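Local coordinates for protein gamma-glutamyltranspeptidase (Streptomyces lincolnensis, PDB 6J3A) that probably transfers or hydrolyses gamma-glutamyl groups, being an LmbA-like glutamyltranspeptidase homologue of the N-terminal nucleophile (Ntn) hydrolase clan, at residues 28-33 / 424-429; 93-98 / 239-244; 197-202 / 213-218; 463-466 / 472-475; 601-606 / 612-617. All blocks are in the same frame, centred on the assembly; numbering follows the deposited sequence.

Interaction 1: 28-33 / 424-429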
# COMPACT_ATOMS: atom_id res chain seq x y z
N ALA A 28 -10.25 6.14 7.02
CA ALA A 28 -11.69 5.96 7.25
C ALA A 28 -12.34 7.23 7.81
O ALA A 28 -13.46 7.57 7.44
CB ALA A 28 -11.93 4.78 8.19
N VAL A 29 -11.63 7.93 8.69
CA VAL A 29 -12.12 9.18 9.26
C VAL A 29 -12.24 10.26 8.18
O VAL A 29 -13.22 11.01 8.17
CB VAL A 29 -11.23 9.62 10.43
CG1 VAL A 29 -11.58 11.04 10.90
CG2 VAL A 29 -11.38 8.63 11.58
N LEU A 30 -11.26 10.33 7.29
CA LEU A 30 -11.35 11.26 6.17
C LEU A 30 -12.55 10.95 5.29
O LEU A 30 -13.34 11.85 4.99
CB LEU A 30 -10.06 11.26 5.34
CG LEU A 30 -8.79 11.71 6.07
CD1 LEU A 30 -7.62 11.73 5.10
CD2 LEU A 30 -8.95 13.07 6.72
N GLU A 31 -12.73 9.68 4.96
CA GLU A 31 -13.89 9.21 4.18
C GLU A 31 -15.25 9.55 4.81
O GLU A 31 -16.24 9.72 4.11
CB GLU A 31 -13.81 7.69 3.97
CG GLU A 31 -12.64 7.20 3.12
CD GLU A 31 -12.74 7.58 1.66
OE1 GLU A 31 -11.79 7.24 0.91
OE2 GLU A 31 -13.74 8.21 1.24
N ASP A 32 -15.26 9.64 6.13
CA ASP A 32 -16.44 9.97 6.91
C ASP A 32 -16.57 11.50 7.15
O ASP A 32 -17.38 11.94 7.98
CB ASP A 32 -16.34 9.18 8.23
CG ASP A 32 -17.69 8.83 8.83
OD1 ASP A 32 -18.58 8.34 8.10
OD2 ASP A 32 -17.84 9.00 10.06
N GLY A 33 -15.80 12.30 6.42
CA GLY A 33 -15.93 13.76 6.43
C GLY A 33 -15.07 14.47 7.47
O GLY A 33 -15.19 15.67 7.63
N LEU A 424 2.78 8.79 12.34
CA LEU A 424 1.75 8.96 11.32
C LEU A 424 1.75 10.39 10.77
O LEU A 424 2.05 11.34 11.49
CB LEU A 424 0.37 8.52 11.83
CG LEU A 424 -0.49 9.48 12.64
CD1 LEU A 424 -1.87 8.88 12.82
CD2 LEU A 424 0.14 9.75 13.99
N ASP A 425 1.45 10.50 9.47
CA ASP A 425 1.26 11.79 8.78
C ASP A 425 -0.10 11.78 8.12
O ASP A 425 -0.53 10.74 7.64
CB ASP A 425 2.26 11.97 7.64
CG ASP A 425 3.68 11.86 8.09
OD1 ASP A 425 4.13 12.81 8.77
OD2 ASP A 425 4.34 10.87 7.74
N VAL A 426 -0.75 12.94 8.07
CA VAL A 426 -2.01 13.08 7.32
C VAL A 426 -2.03 14.40 6.55
O VAL A 426 -1.55 15.41 7.04
CB VAL A 426 -3.26 13.01 8.22
CG1 VAL A 426 -4.54 12.96 7.37
CG2 VAL A 426 -3.21 11.80 9.14
N VAL A 427 -2.57 14.36 5.35
CA VAL A 427 -2.96 15.56 4.62
C VAL A 427 -4.38 15.35 4.11
O VAL A 427 -4.70 14.29 3.57
CB VAL A 427 -1.98 15.88 3.48
CG1 VAL A 427 -1.84 14.73 2.51
CG2 VAL A 427 -2.39 17.16 2.77
N ASP A 428 -5.24 16.35 4.29
CA ASP A 428 -6.65 16.22 3.91
C ASP A 428 -7.01 17.06 2.67
O ASP A 428 -6.15 17.76 2.11
CB ASP A 428 -7.57 16.52 5.11
CG ASP A 428 -7.46 17.96 5.61
OD1 ASP A 428 -6.97 18.84 4.88
OD2 ASP A 428 -7.88 18.21 6.75
N ARG A 429 -8.27 16.97 2.24
CA ARG A 429 -8.77 17.64 1.03
C ARG A 429 -8.70 19.17 1.08
O ARG A 429 -8.63 19.83 0.04
CB ARG A 429 -10.21 17.18 0.72
CG ARG A 429 -11.28 17.76 1.64
CD ARG A 429 -12.63 17.09 1.47
NE ARG A 429 -13.17 17.25 0.12
CZ ARG A 429 -14.41 16.90 -0.25
NH1 ARG A 429 -14.79 17.08 -1.52
NH2 ARG A 429 -15.27 16.38 0.62

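Interaction 2: 93-98 / 239-244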
# COMPACT_ATOMS: atom_id res chain seq x y z
N LEU A 93 19.11 6.54 45.83
CA LEU A 93 18.84 5.13 45.58
C LEU A 93 20.02 4.38 44.98
O LEU A 93 19.86 3.26 44.50
CB LEU A 93 17.64 5.03 44.66
CG LEU A 93 16.37 5.70 45.19
CD1 LEU A 93 15.38 5.89 44.05
CD2 LEU A 93 15.76 4.88 46.31
N GLY A 94 21.22 4.96 45.02
CA GLY A 94 22.44 4.29 44.56
C GLY A 94 22.50 4.10 43.06
O GLY A 94 23.09 3.14 42.57
N LEU A 95 21.88 5.03 42.33
CA LEU A 95 21.79 4.99 40.88
C LEU A 95 22.75 6.00 40.28
O LEU A 95 22.91 7.11 40.80
CB LEU A 95 20.35 5.29 40.43
CG LEU A 95 19.28 4.23 40.79
CD1 LEU A 95 17.85 4.74 40.59
CD2 LEU A 95 19.49 2.92 40.02
N ASP A 96 23.40 5.61 39.20
CA ASP A 96 24.23 6.53 38.40
C ASP A 96 23.51 7.00 37.15
O ASP A 96 23.68 8.14 36.72
CB ASP A 96 25.56 5.86 38.05
CG ASP A 96 26.55 5.88 39.20
OD1 ASP A 96 26.15 6.08 40.37
OD2 ASP A 96 27.75 5.71 38.91
N LEU A 97 22.72 6.11 36.56
CA LEU A 97 21.87 6.41 35.42
C LEU A 97 20.42 6.20 35.84
O LEU A 97 20.14 5.43 36.76
CB LEU A 97 22.19 5.47 34.27
CG LEU A 97 23.64 5.49 33.78
CD1 LEU A 97 23.97 4.24 32.98
CD2 LEU A 97 23.89 6.74 32.96
N VAL A 98 19.51 6.88 35.16
CA VAL A 98 18.09 6.60 35.30
C VAL A 98 17.84 5.22 34.70
O VAL A 98 18.34 4.92 33.61
CB VAL A 98 17.22 7.65 34.60
CG1 VAL A 98 15.74 7.25 34.62
CG2 VAL A 98 17.40 9.01 35.25
N GLU A 239 16.76 -4.01 41.67
CA GLU A 239 15.96 -3.76 42.87
C GLU A 239 14.57 -3.34 42.49
O GLU A 239 14.34 -2.84 41.38
CB GLU A 239 16.53 -2.62 43.72
CG GLU A 239 17.93 -2.85 44.24
CD GLU A 239 18.52 -1.60 44.87
OE1 GLU A 239 18.65 -0.57 44.17
OE2 GLU A 239 18.89 -1.65 46.06
N ARG A 240 13.65 -3.49 43.43
CA ARG A 240 12.31 -2.95 43.28
C ARG A 240 12.37 -1.50 43.71
O ARG A 240 12.73 -1.19 44.84
CB ARG A 240 11.29 -3.76 44.07
CG ARG A 240 11.11 -5.15 43.50
CD ARG A 240 10.02 -5.98 44.16
NE ARG A 240 10.28 -7.40 43.88
CZ ARG A 240 10.95 -8.24 44.67
NH1 ARG A 240 11.43 -7.88 45.86
NH2 ARG A 240 11.14 -9.49 44.26
N HIS A 241 12.05 -0.61 42.78
CA HIS A 241 11.98 0.81 43.08
C HIS A 241 10.55 1.30 42.95
O HIS A 241 9.69 0.62 42.38
CB HIS A 241 12.93 1.61 42.19
CG HIS A 241 14.38 1.36 42.50
ND1 HIS A 241 14.94 1.70 43.71
CD2 HIS A 241 15.37 0.80 41.77
CE1 HIS A 241 16.22 1.37 43.70
NE2 HIS A 241 16.51 0.83 42.54
N THR A 242 10.32 2.47 43.53
CA THR A 242 9.03 3.11 43.51
C THR A 242 9.15 4.45 42.77
O THR A 242 10.23 5.03 42.69
CB THR A 242 8.50 3.27 44.95
OG1 THR A 242 7.08 3.46 44.92
CG2 THR A 242 9.16 4.44 45.70
N GLY A 243 8.05 4.92 42.22
CA GLY A 243 8.02 6.17 41.47
C GLY A 243 7.61 7.32 42.37
O GLY A 243 6.80 7.14 43.28
N THR A 244 8.16 8.50 42.09
CA THR A 244 7.87 9.71 42.86
C THR A 244 6.64 10.44 42.34
O THR A 244 6.21 11.41 42.94
CB THR A 244 9.04 10.72 42.82
OG1 THR A 244 9.24 11.18 41.48
CG2 THR A 244 10.33 10.08 43.33

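Interaction 3: 197-202 / 213-218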
# COMPACT_ATOMS: atom_id res chain seq x y z
N ALA A 197 -18.26 6.64 28.30
CA ALA A 197 -19.53 6.61 29.03
C ALA A 197 -19.67 7.82 29.95
O ALA A 197 -20.67 8.54 29.89
CB ALA A 197 -19.67 5.31 29.82
N GLU A 198 -18.63 8.06 30.75
CA GLU A 198 -18.69 9.13 31.76
C GLU A 198 -18.33 10.53 31.26
O GLU A 198 -18.27 11.45 32.07
CB GLU A 198 -17.89 8.76 33.01
CG GLU A 198 -16.38 8.71 32.87
CD GLU A 198 -15.70 8.72 34.23
OE1 GLU A 198 -15.66 9.80 34.87
OE2 GLU A 198 -15.22 7.65 34.67
N VAL A 199 -18.08 10.70 29.97
CA VAL A 199 -18.04 12.05 29.38
C VAL A 199 -19.21 12.34 28.42
O VAL A 199 -19.37 13.47 27.96
CB VAL A 199 -16.69 12.35 28.66
CG1 VAL A 199 -15.52 12.13 29.60
CG2 VAL A 199 -16.54 11.54 27.38
N ALA A 200 -20.03 11.33 28.13
CA ALA A 200 -21.10 11.46 27.14
C ALA A 200 -22.12 12.53 27.53
O ALA A 200 -22.58 13.29 26.69
CB ALA A 200 -21.80 10.12 26.94
N GLY A 201 -22.43 12.61 28.82
CA GLY A 201 -23.35 13.62 29.32
C GLY A 201 -22.74 15.00 29.57
O GLY A 201 -23.43 15.91 30.03
N ALA A 202 -21.46 15.16 29.26
CA ALA A 202 -20.72 16.38 29.60
C ALA A 202 -21.18 17.63 28.84
O ALA A 202 -20.95 18.76 29.32
CB ALA A 202 -19.23 16.16 29.39
N ARG A 213 -10.25 14.98 29.34
CA ARG A 213 -8.94 15.43 29.79
C ARG A 213 -8.84 15.32 31.31
O ARG A 213 -7.81 14.90 31.84
CB ARG A 213 -8.67 16.86 29.36
CG ARG A 213 -8.62 17.08 27.86
CD ARG A 213 -8.39 18.54 27.56
NE ARG A 213 -7.03 18.94 27.88
CZ ARG A 213 -6.60 20.20 28.00
NH1 ARG A 213 -7.44 21.23 27.83
NH2 ARG A 213 -5.33 20.43 28.30
N GLU A 214 -9.93 15.67 32.00
CA GLU A 214 -10.00 15.60 33.45
C GLU A 214 -10.13 14.19 34.01
O GLU A 214 -9.67 13.93 35.12
CB GLU A 214 -11.15 16.47 33.96
CG GLU A 214 -10.95 17.96 33.69
CD GLU A 214 -9.68 18.52 34.33
OE1 GLU A 214 -9.09 19.45 33.73
OE2 GLU A 214 -9.27 18.05 35.42
N VAL A 215 -10.76 13.29 33.26
CA VAL A 215 -10.80 11.87 33.62
C VAL A 215 -9.39 11.26 33.60
O VAL A 215 -9.03 10.51 34.51
CB VAL A 215 -11.76 11.09 32.71
CG1 VAL A 215 -11.64 9.59 32.93
CG2 VAL A 215 -13.19 11.54 32.98
N TRP A 216 -8.61 11.59 32.58
CA TRP A 216 -7.21 11.17 32.53
C TRP A 216 -6.40 11.80 33.67
O TRP A 216 -5.54 11.15 34.27
CB TRP A 216 -6.56 11.54 31.19
CG TRP A 216 -5.15 11.03 31.11
CD1 TRP A 216 -4.04 11.61 31.66
CD2 TRP A 216 -4.71 9.82 30.49
NE1 TRP A 216 -2.94 10.83 31.41
CE2 TRP A 216 -3.32 9.73 30.69
CE3 TRP A 216 -5.35 8.81 29.78
CZ2 TRP A 216 -2.55 8.67 30.20
CZ3 TRP A 216 -4.58 7.74 29.29
CH2 TRP A 216 -3.19 7.69 29.51
N ARG A 217 -6.70 13.06 33.96
CA ARG A 217 -5.90 13.90 34.85
C ARG A 217 -6.16 13.75 36.34
O ARG A 217 -5.23 13.77 37.14
CB ARG A 217 -6.16 15.36 34.50
CG ARG A 217 -4.92 16.21 34.54
CD ARG A 217 -4.78 16.97 33.25
NE ARG A 217 -5.80 18.01 33.15
CZ ARG A 217 -5.56 19.31 32.99
NH1 ARG A 217 -6.58 20.15 32.90
NH2 ARG A 217 -4.31 19.79 32.91
N THR A 218 -7.45 13.71 36.68
CA THR A 218 -7.91 13.61 38.07
C THR A 218 -8.83 12.42 38.35
O THR A 218 -9.11 12.14 39.52
CB THR A 218 -8.66 14.89 38.48
OG1 THR A 218 -9.81 15.07 37.63
CG2 THR A 218 -7.74 16.11 38.37

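Interaction 4: 463-466 / 472-475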
# COMPACT_ATOMS: atom_id res chain seq x y z
N THR A 463 17.37 11.66 30.58
CA THR A 463 18.00 12.71 31.39
C THR A 463 19.29 12.19 32.01
O THR A 463 19.62 11.01 31.91
CB THR A 463 17.09 13.14 32.54
OG1 THR A 463 16.83 12.01 33.38
CG2 THR A 463 15.78 13.70 32.03
N TRP A 464 20.00 13.09 32.67
CA TRP A 464 21.21 12.75 33.40
C TRP A 464 21.06 12.93 34.90
O TRP A 464 20.49 13.93 35.36
CB TRP A 464 22.35 13.63 32.93
CG TRP A 464 22.79 13.37 31.53
CD1 TRP A 464 22.77 14.26 30.50
CD2 TRP A 464 23.36 12.16 31.02
NE1 TRP A 464 23.28 13.68 29.37
CE2 TRP A 464 23.66 12.39 29.66
CE3 TRP A 464 23.66 10.91 31.58
CZ2 TRP A 464 24.24 11.41 28.83
CZ3 TRP A 464 24.24 9.93 30.76
CH2 TRP A 464 24.52 10.19 29.40
N LEU A 465 21.59 11.97 35.66
CA LEU A 465 21.69 12.07 37.11
C LEU A 465 22.96 12.83 37.51
O LEU A 465 23.95 12.26 37.98
CB LEU A 465 21.67 10.67 37.75
CG LEU A 465 20.41 9.84 37.49
CD1 LEU A 465 20.48 8.55 38.27
CD2 LEU A 465 19.13 10.58 37.86
N GLU A 466 22.90 14.14 37.31
CA GLU A 466 24.04 15.03 37.47
C GLU A 466 23.51 16.43 37.33
O GLU A 466 22.81 16.72 36.36
CB GLU A 466 25.09 14.77 36.39
CG GLU A 466 26.38 15.53 36.54
CD GLU A 466 27.46 15.05 35.58
OE1 GLU A 466 27.26 14.03 34.89
OE2 GLU A 466 28.52 15.70 35.49
N SER A 472 19.83 17.80 32.75
CA SER A 472 19.84 17.28 34.11
C SER A 472 18.42 16.93 34.46
O SER A 472 17.52 17.70 34.15
CB SER A 472 20.31 18.35 35.11
OG SER A 472 21.72 18.56 35.05
N LEU A 473 18.21 15.78 35.11
CA LEU A 473 16.89 15.39 35.58
C LEU A 473 16.35 16.50 36.48
O LEU A 473 16.98 16.85 37.48
CB LEU A 473 16.94 14.06 36.33
CG LEU A 473 15.63 13.64 37.01
CD1 LEU A 473 14.49 13.48 36.01
CD2 LEU A 473 15.83 12.36 37.81
N THR A 474 15.22 17.08 36.10
CA THR A 474 14.73 18.27 36.77
C THR A 474 13.20 18.23 36.92
O THR A 474 12.49 18.08 35.92
CB THR A 474 15.16 19.56 36.03
OG1 THR A 474 16.58 19.56 35.83
CG2 THR A 474 14.80 20.80 36.84
N PRO A 475 12.70 18.38 38.16
CA PRO A 475 11.24 18.47 38.40
C PRO A 475 10.56 19.53 37.54
O PRO A 475 11.06 20.64 37.43
CB PRO A 475 11.15 18.87 39.87
CG PRO A 475 12.41 18.36 40.48
CD PRO A 475 13.47 18.40 39.41

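Interaction 5: 601-606 / 612-617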
# COMPACT_ATOMS: atom_id res chain seq x y z
N LEU A 601 -2.42 15.73 -3.76
CA LEU A 601 -1.90 15.13 -2.53
C LEU A 601 -1.13 13.86 -2.87
O LEU A 601 -1.55 13.11 -3.74
CB LEU A 601 -3.07 14.78 -1.62
CG LEU A 601 -4.08 15.90 -1.41
CD1 LEU A 601 -5.19 15.47 -0.48
CD2 LEU A 601 -3.38 17.13 -0.85
N SER A 602 -0.02 13.62 -2.17
CA SER A 602 0.73 12.38 -2.37
C SER A 602 1.13 11.72 -1.05
O SER A 602 0.92 12.29 0.02
CB SER A 602 1.92 12.60 -3.33
OG SER A 602 2.73 13.67 -2.91
N ALA A 603 1.65 10.50 -1.13
CA ALA A 603 2.06 9.73 0.04
C ALA A 603 2.98 8.60 -0.33
O ALA A 603 2.84 8.01 -1.39
CB ALA A 603 0.86 9.18 0.77
N ALA A 604 3.91 8.31 0.57
CA ALA A 604 4.78 7.15 0.46
C ALA A 604 4.95 6.55 1.86
O ALA A 604 4.54 7.14 2.86
CB ALA A 604 6.12 7.53 -0.14
N ALA A 605 5.52 5.35 1.90
CA ALA A 605 5.78 4.67 3.17
C ALA A 605 6.87 3.62 3.05
O ALA A 605 7.05 3.01 2.00
CB ALA A 605 4.51 4.06 3.73
N ASN A 606 7.55 3.40 4.17
CA ASN A 606 8.65 2.46 4.28
C ASN A 606 8.21 1.01 4.11
O ASN A 606 7.23 0.60 4.73
CB ASN A 606 9.33 2.63 5.63
CG ASN A 606 10.24 1.48 5.98
OD1 ASN A 606 11.28 1.27 5.35
ND2 ASN A 606 9.83 0.69 6.96
N GLY A 612 4.84 -0.64 7.76
CA GLY A 612 4.58 0.72 7.33
C GLY A 612 3.79 0.73 6.03
O GLY A 612 4.01 -0.13 5.15
N TYR A 613 2.86 1.67 5.90
CA TYR A 613 1.96 1.67 4.76
C TYR A 613 1.29 3.02 4.58
O TYR A 613 0.87 3.65 5.56
CB TYR A 613 0.90 0.55 4.91
CG TYR A 613 0.46 -0.06 3.59
CD1 TYR A 613 1.37 -0.75 2.76
CD2 TYR A 613 -0.88 0.02 3.18
CE1 TYR A 613 0.96 -1.32 1.55
CE2 TYR A 613 -1.30 -0.55 1.98
CZ TYR A 613 -0.39 -1.22 1.16
OH TYR A 613 -0.84 -1.77 -0.03
N ALA A 614 1.23 3.46 3.31
CA ALA A 614 0.49 4.66 2.92
C ALA A 614 -0.85 4.29 2.28
O ALA A 614 -0.97 3.27 1.58
CB ALA A 614 1.32 5.50 1.96
N VAL A 615 -1.87 5.12 2.52
CA VAL A 615 -3.16 4.99 1.83
C VAL A 615 -3.71 6.36 1.47
O VAL A 615 -3.52 7.33 2.21
CB VAL A 615 -4.23 4.19 2.63
CG1 VAL A 615 -3.67 2.85 3.07
CG2 VAL A 615 -4.76 4.95 3.84
N GLY A 616 -4.40 6.44 0.34
CA GLY A 616 -5.17 7.63 -0.01
C GLY A 616 -5.68 7.61 -1.43
O GLY A 616 -5.52 6.62 -2.15
N ARG A 617 -6.30 8.72 -1.83
CA ARG A 617 -6.96 8.82 -3.14
C ARG A 617 -7.35 10.25 -3.52
O ARG A 617 -7.13 11.19 -2.75
CB ARG A 617 -8.20 7.92 -3.18
CG ARG A 617 -9.31 8.34 -2.23
CD ARG A 617 -10.58 7.56 -2.47
NE ARG A 617 -11.68 8.08 -1.65
CZ ARG A 617 -12.52 9.06 -2.01
NH1 ARG A 617 -12.44 9.65 -3.20
NH2 ARG A 617 -13.47 9.45 -1.16
O HOH W 1 7.05 -1.43 6.25

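Interaction 1: 28-33 / 424-429
Asp428, whose CB lies 4.0 Å from Leu30 CD2, has both carboxylate oxygens held by backbone N-H groups: Asn432 N binds OD1 and Ala36 N binds OD2. Gripped this way, the acid can be buried, and it links segment 424-429 to the start of helix 36-50 while the aliphatic stem faces Leu30. The leucine lies across this stem at about a right angle. Its other methyl, CD1, meets Val426 CG1 tip to tip at 4.0 Å and also comes within 4.2 Å of Val427 O. Val426 presents CG1 because its chi1 of -172° sets that branch opposite the backbone N. A branched leucine suits the helix face here, since one methyl serves the valine and the other the aspartate stem. Just beyond, the helix ends in a Schellman motif with Gly33 at C-prime, where Gly33 N bonds Leu30 O at 2.9 Å; the positive phi of 90° is readily adopted by glycine. Helix 20-31 thus leans on strand 424-428, as helices cover sheets in the Ntn layered sandwich. Helix 36-50 adds Ala39 beside Leu30 and Ala36 beside Val426, while the strand itself runs between strands 13-17 and 433-436.

Interaction 2: 93-98 / 239-244
Leu93 and His241 are the closest pair of the two backbones, yet their CA atoms stay 8.5 Å apart, and no backbone hydrogen bond joins the loop 93-98 to strand 240-241; side chains bridge the distance. These two side chains pass one another running opposite ways. The leucine brings CB to 4.0 Å from His241 CE1 and, farther along, CD2 to 4.2 Å from His241 ND1, so the imidazole meets the aliphatic chain obliquely. Leu95 adds a looser touch, its CD2 lying 4.4 Å from His241 NE2. The chi1 of -70° at His241 lays the ring beside its own backbone N, where both leucines reach it. Leucine suits the partly exposed place of Leu93 because CB and CD2 give the ring an aliphatic flank. Exposed Glu239 extends its chain so that OE1 lies 3.0 Å from His241 NE2 and 4.0 Å from Leu93 O. Between the leucines, Gly94 takes a positive phi of 70°, easy for glycine. The loop follows helix 87-92. His241 pairs through its backbone with Thr233 in the small antiparallel sheet of strands 233-234 and 240-241, its ring also touches Leu104 and Asp235, and Gly243 bonds Ala229 at the end of helix 220-229.

Interaction 3: 197-202 / 213-218
Van der Waals contact carries the meeting of the two segments, and Val215 is at its centre. Its CG2 methyl, set opposite the carbonyl carbon, approaches Val199 CG1 to 4.1 Å in an apolar contact, the two valines crossing at a slant. The same methyl receives the polar end of Glu198, whose OE1 comes to 3.6 Å and whose CD to 4.0 Å. Glu198 starts from a chi1 of 69°, between the backbone N and the carbonyl carbon, and then runs on extended, which carries its carboxylate over to the valine. Valine suits the two buried positions, its short apolar branches meeting without a polar group to satisfy; the glutamate suits an exposed position, where its charge can stay near solvent.

The side-chain polar bonds, by contrast, lie within segment 213-218. Arg217 NH1 and Glu214 OE1 form a salt bridge of 2.7 Å with an N-H...O angle of 156°. It uses the syn side of the carboxylate oxygen, 29° out of the carboxylate plane, while that oxygen lies close to the guanidinium plane. At the helix end Glu214 O takes two donors from opposite faces of its plane: Thr218 N at 2.7 Å and Thr218 OG1 at 2.8 Å. Threonine thus adds its hydroxyl to its own N-H on this carbonyl as the chain leaves the helix.

Helices 186-200 and 205-217 follow one another through a short connection, and Val199 also rests on Ala211 and Ala212. Phe220 of helix 220-229 touches both Glu198 and Val215, while on another side of helix 205-217 Trp216 stacks with Phe112 of helix 111-122.

Interaction 4: 463-466 / 472-475
With its CG turned opposite the backbone N (chi1 173°), Leu473 extends alongside Leu465, and the two chains point the same way with their CD2 methyls 3.7 Å apart. Ser472 turns differently: a chi1 of -75° swings OG toward Glu466, whose carbonyl O it meets in the carbonyl plane in a short bond of 2.5 Å. The same OG accepts from Leu469 N, so the small hydroxyl ties segment 463-466 to the intervening residues. The peptides are also stitched directly, Leu473 N donating to Trp464 O at 2.9 Å in a nearly straight bond of 172°. This is a single beta bridge, Trp464 with Ser472, rather than a regular strand pair. Beside it Leu465 sits at the centre of an inverse gamma turn, marked by a weak bond from Glu466 N to Trp464 O, which therefore serves two donors. Replacing Ser472 by alanine removes the hydroxyl and is likely to leave Glu466 O and Leu469 N without their shared partner, freeing this end of the loop to shift. Thr463 OG1, bonded to Leu460 O, also packs 3.6 Å from Leu473 CB, a use of threonine's polar and aliphatic halves together. Helix 87-92 supplies Tyr90 against both leucines and Val87 against Leu473, while the indole NE1 of Trp464 binds Glu317.

Interaction 5: 601-606 / 612-617
Ala605 CB sits over the face of the peptide between Tyr613 and Ala614, 3.4 Å from Ala614 N and 3.5 Å from Tyr613 C. In return Ala614 CB lies over the face of the peptide between Ala604 and Ala605, 3.7 Å from Ala604 O. Ala614 CB also touches the CB atoms of Ala603 and Ala605, each at 3.9 Å. The phenol ring of Tyr613 turns away from this layer, meets its counterpart Tyr613 of the second subunit with planes nearly parallel, and bonds through OH to Ala614 O of that subunit. The strands run roughly antiparallel at 159°, yet share no direct hydrogen bond; their axes come within 5.3 Å, a spacing that small methyls fill closely and that would probably not admit longer side chains. Gly612 is suited to its place because a CB there would clash with Asn606 O. Near it a water lies 2.8 Å from Gly612 N in a weak bond and close to Asn606 O. Between these two segments, then, alanine methyls on peptide faces make the contact by close packing, while the backbone polar groups are served by strand neighbours, Ala604 pairing with Ala591 and Tyr613 with Ser17.

Overall arrangement
Interactions 1 and 5 lie together, about 12 Å between centres, on the sheet layers near the second subunit. Both are buried and largely apolar, and they meet where Glu31 pairs with Arg617 and Leu601 packs on Val427 and Asp428. Interactions 2 and 4 form another pair across the chain's centre, their centres about 13 Å apart: Leu97 and Val98 rest on Leu465, joining a partly open loop contact to a buried one. Interaction 3, a buried valine contact with an exposed glutamate at its margin, stands alone among helices, its nearest atoms no closer than about 13 Å to another contact. Direct hydrogen bonds cross between segments only in interaction 4, where both segments are irregular loops; the others rely on side-chain packing.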